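Local coordinates for pheromone cOB1/lipoprotein, YaeC family (Enterococcus faecalis, PDB 4EF1) that probably binds methionine as the lipid-anchored, substrate-binding component of a bacterial uptake system, and gives rise to the sex pheromone cOB1 as its precursor, at residues 58-63 and 110-115; 80-85 and 239-244; 101-106 and 169-174. One frame throughout, in Å; residues are numbered along the deposited sequence.

Overall arrangement
Two lobes of a periplasmic-binding-protein fold, each built on its own mixed sheet, enclose selenomethionine. Contact 1 alone of the three bridges them across the cleft; contact 2 ties together the first lobe's sheet and contact 3 the second's. From the N terminus, the chain first reaches 58-63, which leaves the larger sheet, and then 80-85 on strand 75-83 of that sheet. Segment 101-106, on strand 104-108, opens contact 3 before 110-115 closes contact 1. Contact 3 closes at 169-174, so contacts 1 and 3 cross, and they touch where D113 meets L174. Contact 2 closes last, at 239-244; it crosses contact 1 and encloses contact 3 entirely. Contacts 1 and 2 both reach the ligand.

Contact 1. Residues 58-63 and 110-115; sequences FQHVPF and SVSDWP. With MSE (selenomethionine), chain C.
One fairly straight hydrogen bond carries the polar part of this contact between the start of helix 61-71 and the 3-10 turn 111-113. H60 NE2 donates to D113 OD1 at 2.8 Å, with an N-H...O angle of 159°; the oxygen lies close to the imidazole plane but is itself met from above its carboxylate plane. The two flat groups stand 69° apart. The H60 ring is fixed at its other nitrogen too, for H60 ND1 caps the helix by accepting from F63 N at 3.3 Å. That leaves the imidazole gripped at both nitrogens, while R116, in a salt bridge with D113, would be expected to keep the carboxylate charged.

The van der Waals part is built around S112 and S110. S112 OG, folded between its own backbone N and carbonyl carbon, sits 3.3 Å from F63 CA, and S112 CB rests 3.9 Å from P62 CB. S110 OG comes in at the edge of the F63 ring, 3.4 Å from F63 CD2.

Selenomethionine fills the angle between the two rings, which stand nearly perpendicular. Its SE lies over the centre of one imidazole face, 3.4 Å above the plane, and its CE likewise over the centre of the F63 ring. One face of each ring thus lines the selenoether end of the ligand, in a pocket closed between two lobes as in periplasmic binding proteins.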
loop_
_atom_site.group_PDB
_atom_site.type_symbol
_atom_site.label_atom_id
_atom_site.label_comp_id
_atom_site.label_asym_id
_atom_site.label_seq_id
_atom_site.Cartn_x
_atom_site.Cartn_y
_atom_site.Cartn_z
ATOM N N PHE A 58 -2.725 6.044 -4.284
ATOM C CA PHE A 58 -2.258 4.655 -4.410
ATOM C C PHE A 58 -1.040 4.310 -3.537
ATOM O O PHE A 58 -0.797 3.133 -3.294
ATOM C CB PHE A 58 -1.939 4.332 -5.900
ATOM C CG PHE A 58 -0.557 4.730 -6.310
ATOM C CD1 PHE A 58 -0.259 6.052 -6.586
ATOM C CD2 PHE A 58 0.438 3.784 -6.435
ATOM C CE1 PHE A 58 1.009 6.418 -6.953
ATOM C CE2 PHE A 58 1.723 4.149 -6.795
ATOM C CZ PHE A 58 2.004 5.463 -7.059
ATOM N N GLN A 59 -0.246 5.296 -3.129
ATOM C CA GLN A 59 1.060 5.038 -2.476
ATOM C C GLN A 59 1.155 5.538 -1.052
ATOM O O GLN A 59 0.476 6.504 -0.689
ATOM C CB GLN A 59 2.177 5.713 -3.274
ATOM C CG GLN A 59 2.188 7.233 -3.278
ATOM C CD GLN A 59 3.029 7.872 -4.379
ATOM O OE1 GLN A 59 4.153 7.436 -4.657
ATOM N NE2 GLN A 59 2.474 8.930 -5.018
ATOM N N HIS A 60 2.062 4.916 -0.288
ATOM C CA HIS A 60 2.440 5.356 1.042
ATOM C C HIS A 60 3.679 6.236 0.974
ATOM O O HIS A 60 4.306 6.311 -0.067
ATOM C CB HIS A 60 2.596 4.168 2.017
ATOM C CG HIS A 60 3.510 3.040 1.546
ATOM N ND1 HIS A 60 4.827 3.225 1.280
ATOM C CD2 HIS A 60 3.285 1.675 1.461
ATOM C CE1 HIS A 60 5.399 2.038 0.945
ATOM N NE2 HIS A 60 4.465 1.086 1.057
ATOM N N VAL A 61 3.998 6.937 2.061
ATOM C CA VAL A 61 5.088 7.931 2.102
ATOM C C VAL A 61 6.488 7.373 1.809
ATOM O O VAL A 61 7.231 7.964 1.053
ATOM C CB VAL A 61 5.093 8.785 3.410
ATOM C CG1 VAL A 61 6.325 9.703 3.487
ATOM C CG2 VAL A 61 3.812 9.638 3.493
ATOM N N PRO A 62 6.843 6.213 2.390
ATOM C CA PRO A 62 8.162 5.684 2.015
ATOM C C PRO A 62 8.308 5.387 0.497
ATOM O O PRO A 62 9.350 5.677 -0.100
ATOM C CB PRO A 62 8.290 4.433 2.898
ATOM C CG PRO A 62 7.427 4.705 4.080
ATOM C CD PRO A 62 6.249 5.480 3.527
ATOM N N PHE A 63 7.244 4.880 -0.136
ATOM C CA PHE A 63 7.265 4.633 -1.556
ATOM C C PHE A 63 7.368 5.986 -2.302
ATOM O O PHE A 63 8.148 6.130 -3.219
ATOM C CB PHE A 63 6.004 3.891 -2.005
ATOM C CG PHE A 63 6.000 3.553 -3.472
ATOM C CD1 PHE A 63 5.567 4.472 -4.392
ATOM C CD2 PHE A 63 6.417 2.305 -3.912
ATOM C CE1 PHE A 63 5.574 4.180 -5.756
ATOM C CE2 PHE A 63 6.424 1.995 -5.266
ATOM C CZ PHE A 63 5.993 2.931 -6.197
ATOM N N SER A 110 9.795 -3.743 -4.719
ATOM C CA SER A 110 9.598 -2.420 -4.164
ATOM C C SER A 110 10.281 -2.367 -2.800
ATOM O O SER A 110 9.765 -2.885 -1.816
ATOM C CB SER A 110 8.110 -2.054 -4.065
ATOM O OG SER A 110 7.911 -0.729 -3.558
ATOM N N VAL A 111 11.455 -1.704 -2.768
ATOM C CA VAL A 111 12.337 -1.726 -1.598
ATOM C C VAL A 111 11.709 -1.119 -0.354
ATOM O O VAL A 111 11.990 -1.553 0.784
ATOM C CB VAL A 111 13.740 -1.080 -1.904
ATOM C CG1 VAL A 111 14.435 -1.736 -3.101
ATOM C CG2 VAL A 111 13.608 0.371 -2.170
ATOM N N SER A 112 10.827 -0.138 -0.547
ATOM C CA SER A 112 10.181 0.485 0.590
ATOM C C SER A 112 9.200 -0.440 1.356
ATOM O O SER A 112 8.823 -0.102 2.470
ATOM C CB SER A 112 9.546 1.826 0.231
ATOM O OG SER A 112 8.456 1.704 -0.642
ATOM N N ASP A 113 8.782 -1.573 0.777
ATOM C CA ASP A 113 7.950 -2.569 1.488
ATOM C C ASP A 113 8.801 -3.644 2.176
ATOM O O ASP A 113 8.268 -4.466 2.904
ATOM C CB ASP A 113 6.964 -3.273 0.538
ATOM C CG ASP A 113 5.751 -2.422 0.175
ATOM O OD1 ASP A 113 5.333 -1.569 0.990
ATOM O OD2 ASP A 113 5.178 -2.649 -0.913
ATOM N N TRP A 114 10.098 -3.657 1.923
ATOM C CA TRP A 114 10.981 -4.688 2.520
ATOM C C TRP A 114 10.983 -4.695 4.018
ATOM O O TRP A 114 10.923 -5.766 4.592
ATOM C CB TRP A 114 12.415 -4.619 1.994
ATOM C CG TRP A 114 12.536 -4.918 0.514
ATOM C CD1 TRP A 114 11.540 -5.318 -0.371
ATOM C CD2 TRP A 114 13.756 -4.923 -0.277
ATOM N NE1 TRP A 114 12.045 -5.547 -1.612
ATOM C CE2 TRP A 114 13.363 -5.312 -1.632
ATOM C CE3 TRP A 114 15.083 -4.632 -0.017
ATOM C CZ2 TRP A 114 14.281 -5.422 -2.651
ATOM C CZ3 TRP A 114 15.991 -4.713 -1.050
ATOM C CH2 TRP A 114 15.602 -5.086 -2.345
ATOM N N PRO A 115 11.033 -3.507 4.661
ATOM C CA PRO A 115 10.951 -3.480 6.111
ATOM C C PRO A 115 9.698 -4.119 6.733
ATOM O O PRO A 115 9.736 -4.522 7.906
ATOM C CB PRO A 115 10.994 -1.986 6.436
ATOM C CG PRO A 115 11.768 -1.362 5.311
ATOM C CD PRO A 115 11.268 -2.145 4.118
HETATM N N MSE C 301 -1.738 0.112 -1.342
HETATM C CA MSE C 301 -0.292 -0.287 -1.111
HETATM C C MSE C 301 0.017 -0.579 0.360
HETATM O O MSE C 301 -0.415 0.179 1.242
HETATM O OXT MSE C 301 0.774 -1.537 0.675
HETATM C CB MSE C 301 0.684 0.746 -1.672
HETATM C CG MSE C 301 2.163 0.342 -1.634
HETATM SE SE MSE C 301 3.289 1.830 -2.102
HETATM C CE MSE C 301 2.829 2.019 -4.029
#

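Contact 2. Residues 80-85 and 239-244; sequences AIHLEP and GAIVPV. With MSE (selenomethionine), chain C.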
loop_
_atom_site.group_PDB
_atom_site.type_symbol
_atom_site.label_atom_id
_atom_site.label_comp_id
_atom_site.label_asym_id
_atom_site.label_seq_id
_atom_site.Cartn_x
_atom_site.Cartn_y
_atom_site.Cartn_z
ATOM N N ALA A 80 -2.519 11.759 4.378
ATOM C CA ALA A 80 -2.763 10.319 4.510
ATOM C C ALA A 80 -4.269 10.083 4.649
ATOM O O ALA A 80 -4.965 10.812 5.395
ATOM C CB ALA A 80 -2.067 9.779 5.732
ATOM N N ILE A 81 -4.733 9.017 4.029
ATOM C CA ILE A 81 -6.150 8.644 4.045
ATOM C C ILE A 81 -6.431 7.302 4.740
ATOM O O ILE A 81 -7.383 7.177 5.495
ATOM C CB ILE A 81 -6.693 8.600 2.644
ATOM C CG1 ILE A 81 -6.438 9.895 1.898
ATOM C CG2 ILE A 81 -8.193 8.280 2.660
ATOM C CD1 ILE A 81 -6.966 11.174 2.520
ATOM N N HIS A 82 -5.593 6.304 4.509
ATOM C CA HIS A 82 -5.799 4.962 5.076
ATOM C C HIS A 82 -4.571 4.092 5.093
ATOM O O HIS A 82 -3.663 4.308 4.332
ATOM C CB HIS A 82 -6.895 4.231 4.306
ATOM C CG HIS A 82 -6.452 3.664 2.969
ATOM N ND1 HIS A 82 -6.628 4.315 1.813
ATOM C CD2 HIS A 82 -5.893 2.439 2.646
ATOM C CE1 HIS A 82 -6.215 3.572 0.813
ATOM N NE2 HIS A 82 -5.734 2.415 1.320
ATOM N N LEU A 83 -4.624 3.033 5.916
ATOM C CA LEU A 83 -3.568 2.008 6.068
ATOM C C LEU A 83 -4.066 0.674 5.499
ATOM O O LEU A 83 -5.295 0.347 5.547
ATOM C CB LEU A 83 -3.273 1.762 7.561
ATOM C CG LEU A 83 -3.121 2.923 8.532
ATOM C CD1 LEU A 83 -2.782 2.466 9.951
ATOM C CD2 LEU A 83 -2.072 3.894 8.003
ATOM N N GLU A 84 -3.117 -0.112 4.988
ATOM C CA GLU A 84 -3.375 -1.468 4.496
ATOM C C GLU A 84 -2.339 -2.430 5.129
ATOM O O GLU A 84 -1.304 -2.721 4.496
ATOM C CB GLU A 84 -3.178 -1.503 2.979
ATOM C CG GLU A 84 -4.183 -0.718 2.216
ATOM C CD GLU A 84 -3.989 -0.815 0.709
ATOM O OE1 GLU A 84 -3.198 -1.679 0.167
ATOM O OE2 GLU A 84 -4.657 0.014 0.076
ATOM N N PRO A 85 -2.609 -2.901 6.361
ATOM C CA PRO A 85 -1.716 -3.862 7.018
ATOM C C PRO A 85 -1.445 -5.001 6.056
ATOM O O PRO A 85 -2.392 -5.640 5.557
ATOM C CB PRO A 85 -2.526 -4.316 8.246
ATOM C CG PRO A 85 -3.466 -3.195 8.503
ATOM C CD PRO A 85 -3.828 -2.683 7.148
ATOM N N GLY A 239 -12.331 -4.119 8.139
ATOM C CA GLY A 239 -11.112 -3.823 8.853
ATOM C C GLY A 239 -9.801 -4.040 8.152
ATOM O O GLY A 239 -8.785 -3.668 8.694
ATOM N N ALA A 240 -9.778 -4.635 6.958
ATOM C CA ALA A 240 -8.523 -4.791 6.218
ATOM C C ALA A 240 -7.976 -3.447 5.718
ATOM O O ALA A 240 -6.762 -3.279 5.542
ATOM C CB ALA A 240 -8.701 -5.780 5.073
ATOM N N ILE A 241 -8.886 -2.484 5.510
ATOM C CA ILE A 241 -8.527 -1.120 5.077
ATOM C C ILE A 241 -8.855 -0.231 6.281
ATOM O O ILE A 241 -9.989 -0.199 6.741
ATOM C CB ILE A 241 -9.301 -0.695 3.803
ATOM C CG1 ILE A 241 -9.178 -1.765 2.667
ATOM C CG2 ILE A 241 -8.832 0.688 3.325
ATOM C CD1 ILE A 241 -7.784 -2.107 2.163
ATOM N N VAL A 242 -7.852 0.475 6.796
ATOM C CA VAL A 242 -7.991 1.154 8.110
ATOM C C VAL A 242 -7.881 2.668 7.876
ATOM O O VAL A 242 -6.785 3.176 7.572
ATOM C CB VAL A 242 -6.883 0.721 9.112
ATOM C CG1 VAL A 242 -7.016 1.495 10.424
ATOM C CG2 VAL A 242 -6.852 -0.802 9.326
ATOM N N PRO A 243 -9.006 3.377 7.962
ATOM C CA PRO A 243 -8.968 4.833 7.782
ATOM C C PRO A 243 -8.083 5.495 8.829
ATOM O O PRO A 243 -8.046 5.030 10.003
ATOM C CB PRO A 243 -10.436 5.245 7.971
ATOM C CG PRO A 243 -11.230 4.016 7.697
ATOM C CD PRO A 243 -10.383 2.894 8.219
ATOM N N VAL A 244 -7.363 6.538 8.413
ATOM C CA VAL A 244 -6.611 7.408 9.335
ATOM C C VAL A 244 -7.055 8.860 9.207
ATOM O O VAL A 244 -7.574 9.278 8.186
ATOM C CB VAL A 244 -5.089 7.330 9.158
ATOM C CG1 VAL A 244 -4.624 5.925 9.463
ATOM C CG2 VAL A 244 -4.645 7.776 7.759
HETATM N N MSE C 301 -1.738 0.112 -1.342
HETATM C CA MSE C 301 -0.292 -0.287 -1.111
HETATM C C MSE C 301 0.017 -0.579 0.360
HETATM O O MSE C 301 -0.415 0.179 1.242
HETATM O OXT MSE C 301 0.774 -1.537 0.675
HETATM C CB MSE C 301 0.684 0.746 -1.672
HETATM C CG MSE C 301 2.163 0.342 -1.634
HETATM SE SE MSE C 301 3.289 1.830 -2.102
HETATM C CE MSE C 301 2.829 2.019 -4.029
HETATM O O HOH W 1 -5.005 -5.384 5.076
#
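Segments 80-85 and 239-244 run antiparallel, with H82 and P243 as a non-hydrogen-bonded pair and L83 and V242 as a hydrogen-bonded one, so that the short strand 242-243 forms an edge of the larger mixed sheet. L83 N to V242 O, at 2.7 Å, and the return bond from V242 N close the L83 pair, and V244 N reaches I81 O almost straight at 177°. I81 and H82 both face N203 on the neighbouring strand, a classic beta bulge.

On the L83 and V242 face, V244 CG1 presses on L83 CG at 3.5 Å, tighter than usual for two carbons, the side chains crossing at about a right angle. V242 CG2 lies across P85 CD. On the H82 side, I241 CG2 runs alongside the imidazole, 3.5 Å from H82 CD2, and I241 CD1 touches E84 CG.

The H82 ring is held at both nitrogens: ND1 bonds to Y57 OH, and NE2 donates in the ring plane to the anti lone pair of E84 OE2. This second-shell histidine is thereby well placed to orient the extended E84 chain, whose other oxygen, OE1, accepts from the ligand amino nitrogen, MSE N, at 2.8 Å.

Contact 3. Residues 101-106 and 169-174; sequences DGSTIY and EGAAVL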
loop_
_atom_site.group_PDB
_atom_site.type_symbol
_atom_site.label_atom_id
_atom_site.label_comp_id
_atom_site.label_asym_id
_atom_site.label_seq_id
_atom_site.Cartn_x
_atom_site.Cartn_y
_atom_site.Cartn_z
ATOM N N ASP A 101 12.986 -25.027 7.127
ATOM C CA ASP A 101 14.229 -24.283 7.079
ATOM C C ASP A 101 14.681 -24.133 5.622
ATOM O O ASP A 101 14.466 -25.028 4.791
ATOM C CB ASP A 101 15.351 -24.946 7.874
ATOM C CG ASP A 101 15.161 -24.861 9.396
ATOM O OD1 ASP A 101 14.073 -24.424 9.878
ATOM O OD2 ASP A 101 16.139 -25.241 10.083
ATOM N N GLY A 102 15.275 -23.001 5.309
ATOM C CA GLY A 102 15.742 -22.750 3.962
ATOM C C GLY A 102 14.695 -22.435 2.925
ATOM O O GLY A 102 15.019 -22.353 1.741
ATOM N N SER A 103 13.447 -22.240 3.349
ATOM C CA SER A 103 12.394 -21.865 2.450
ATOM C C SER A 103 12.656 -20.437 1.938
ATOM O O SER A 103 13.297 -19.625 2.609
ATOM C CB SER A 103 11.018 -21.928 3.149
ATOM O OG SER A 103 10.661 -23.251 3.514
ATOM N N THR A 104 12.142 -20.163 0.746
ATOM C CA THR A 104 12.195 -18.854 0.126
ATOM C C THR A 104 10.866 -18.109 0.355
ATOM O O THR A 104 9.774 -18.649 0.089
ATOM C CB THR A 104 12.502 -18.962 -1.385
ATOM O OG1 THR A 104 13.712 -19.730 -1.574
ATOM C CG2 THR A 104 12.610 -17.549 -2.068
ATOM N N ILE A 105 10.996 -16.872 0.823
ATOM C CA ILE A 105 9.892 -15.957 1.010
ATOM C C ILE A 105 9.976 -14.991 -0.167
ATOM O O ILE A 105 11.049 -14.428 -0.450
ATOM C CB ILE A 105 10.004 -15.211 2.363
ATOM C CG1 ILE A 105 10.093 -16.187 3.540
ATOM C CG2 ILE A 105 8.831 -14.224 2.562
ATOM C CD1 ILE A 105 8.892 -17.092 3.732
ATOM N N TYR A 106 8.869 -14.859 -0.892
ATOM C CA TYR A 106 8.763 -13.993 -2.070
ATOM C C TYR A 106 8.128 -12.656 -1.710
ATOM O O TYR A 106 7.048 -12.611 -1.102
ATOM C CB TYR A 106 7.931 -14.644 -3.199
ATOM C CG TYR A 106 8.694 -15.640 -4.029
ATOM C CD1 TYR A 106 9.068 -16.862 -3.490
ATOM C CD2 TYR A 106 9.061 -15.365 -5.380
ATOM C CE1 TYR A 106 9.769 -17.779 -4.248
ATOM C CE2 TYR A 106 9.788 -16.281 -6.118
ATOM C CZ TYR A 106 10.114 -17.489 -5.557
ATOM O OH TYR A 106 10.820 -18.414 -6.287
ATOM N N GLU A 169 4.469 -20.575 -5.699
ATOM C CA GLU A 169 5.917 -20.340 -5.781
ATOM C C GLU A 169 6.412 -19.821 -4.448
ATOM O O GLU A 169 5.895 -18.860 -3.929
ATOM C CB GLU A 169 6.282 -19.337 -6.873
ATOM C CG GLU A 169 6.104 -19.874 -8.284
ATOM C CD GLU A 169 7.098 -19.280 -9.272
ATOM O OE1 GLU A 169 8.282 -19.045 -8.896
ATOM O OE2 GLU A 169 6.690 -19.050 -10.439
ATOM N N GLY A 170 7.412 -20.485 -3.890
ATOM C CA GLY A 170 7.927 -20.153 -2.564
ATOM C C GLY A 170 7.046 -20.652 -1.438
ATOM O O GLY A 170 5.890 -21.072 -1.672
ATOM N N ALA A 171 7.567 -20.583 -0.213
ATOM C CA ALA A 171 6.793 -21.021 0.973
ATOM C C ALA A 171 5.708 -19.991 1.357
ATOM O O ALA A 171 4.645 -20.369 1.908
ATOM C CB ALA A 171 7.699 -21.290 2.168
ATOM N N ALA A 172 5.961 -18.719 1.055
ATOM C CA ALA A 172 4.984 -17.642 1.345
ATOM C C ALA A 172 5.306 -16.409 0.492
ATOM O O ALA A 172 6.445 -16.243 0.041
ATOM C CB ALA A 172 4.966 -17.295 2.830
ATOM N N VAL A 173 4.287 -15.568 0.287
ATOM C CA VAL A 173 4.336 -14.436 -0.628
ATOM C C VAL A 173 3.796 -13.175 0.099
ATOM O O VAL A 173 2.718 -13.239 0.669
ATOM C CB VAL A 173 3.492 -14.733 -1.912
ATOM C CG1 VAL A 173 3.601 -13.612 -2.963
ATOM C CG2 VAL A 173 3.944 -16.049 -2.578
ATOM N N LEU A 174 4.552 -12.063 0.119
ATOM C CA LEU A 174 4.011 -10.751 0.605
ATOM C C LEU A 174 3.190 -10.087 -0.523
ATOM O O LEU A 174 3.724 -9.849 -1.592
ATOM C CB LEU A 174 5.146 -9.808 1.017
ATOM C CG LEU A 174 4.789 -8.568 1.872
ATOM C CD1 LEU A 174 4.524 -8.948 3.349
ATOM C CD2 LEU A 174 5.897 -7.540 1.752
#
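Y106 offers the clearest route through this parallel pairing of strands 104-106 and 172-174, whose axes approach to 4.8 Å. Its CB starts on the same face of the sheet as V173, 4.3 Å from V173 CG2, and also lies near A172 O. With CG anti to the carbonyl carbon (chi1 -81°), the ring swings back along segment 169-174. CD1 and then CE1 pass G170, which, with positive phi and no side chain, lets its CA come within 3.4 Å of Y106 CE1. E169 CB lies over one ring face. CE2, CZ and then OH face E169 OE1, closest at Y106 OH, 3.7 Å away, a proximity rather than a bond, with ring and carboxylate planes 77° apart. M161 and L164 of helix 161-166 also touch the tyrosine.

Three bonds join the backbones. Y106 N donates in the carbonyl plane at 2.9 Å to A172 O, which lies at the edge of the Y106 ring; L174 N reaches Y106 O nearly along the C=O axis, and A171 N bonds to T104 O at 2.9 Å.

Elsewhere small groups meet: I105 CD1 packs against A172 CB, and S103 CB against A171 CB at 3.5 Å. Across the two segments, then, directional polarity belongs to the main chain and the side chains add apolar packing, while A172 N is buried without any partner, a probable local cost in the second lobe's sheet.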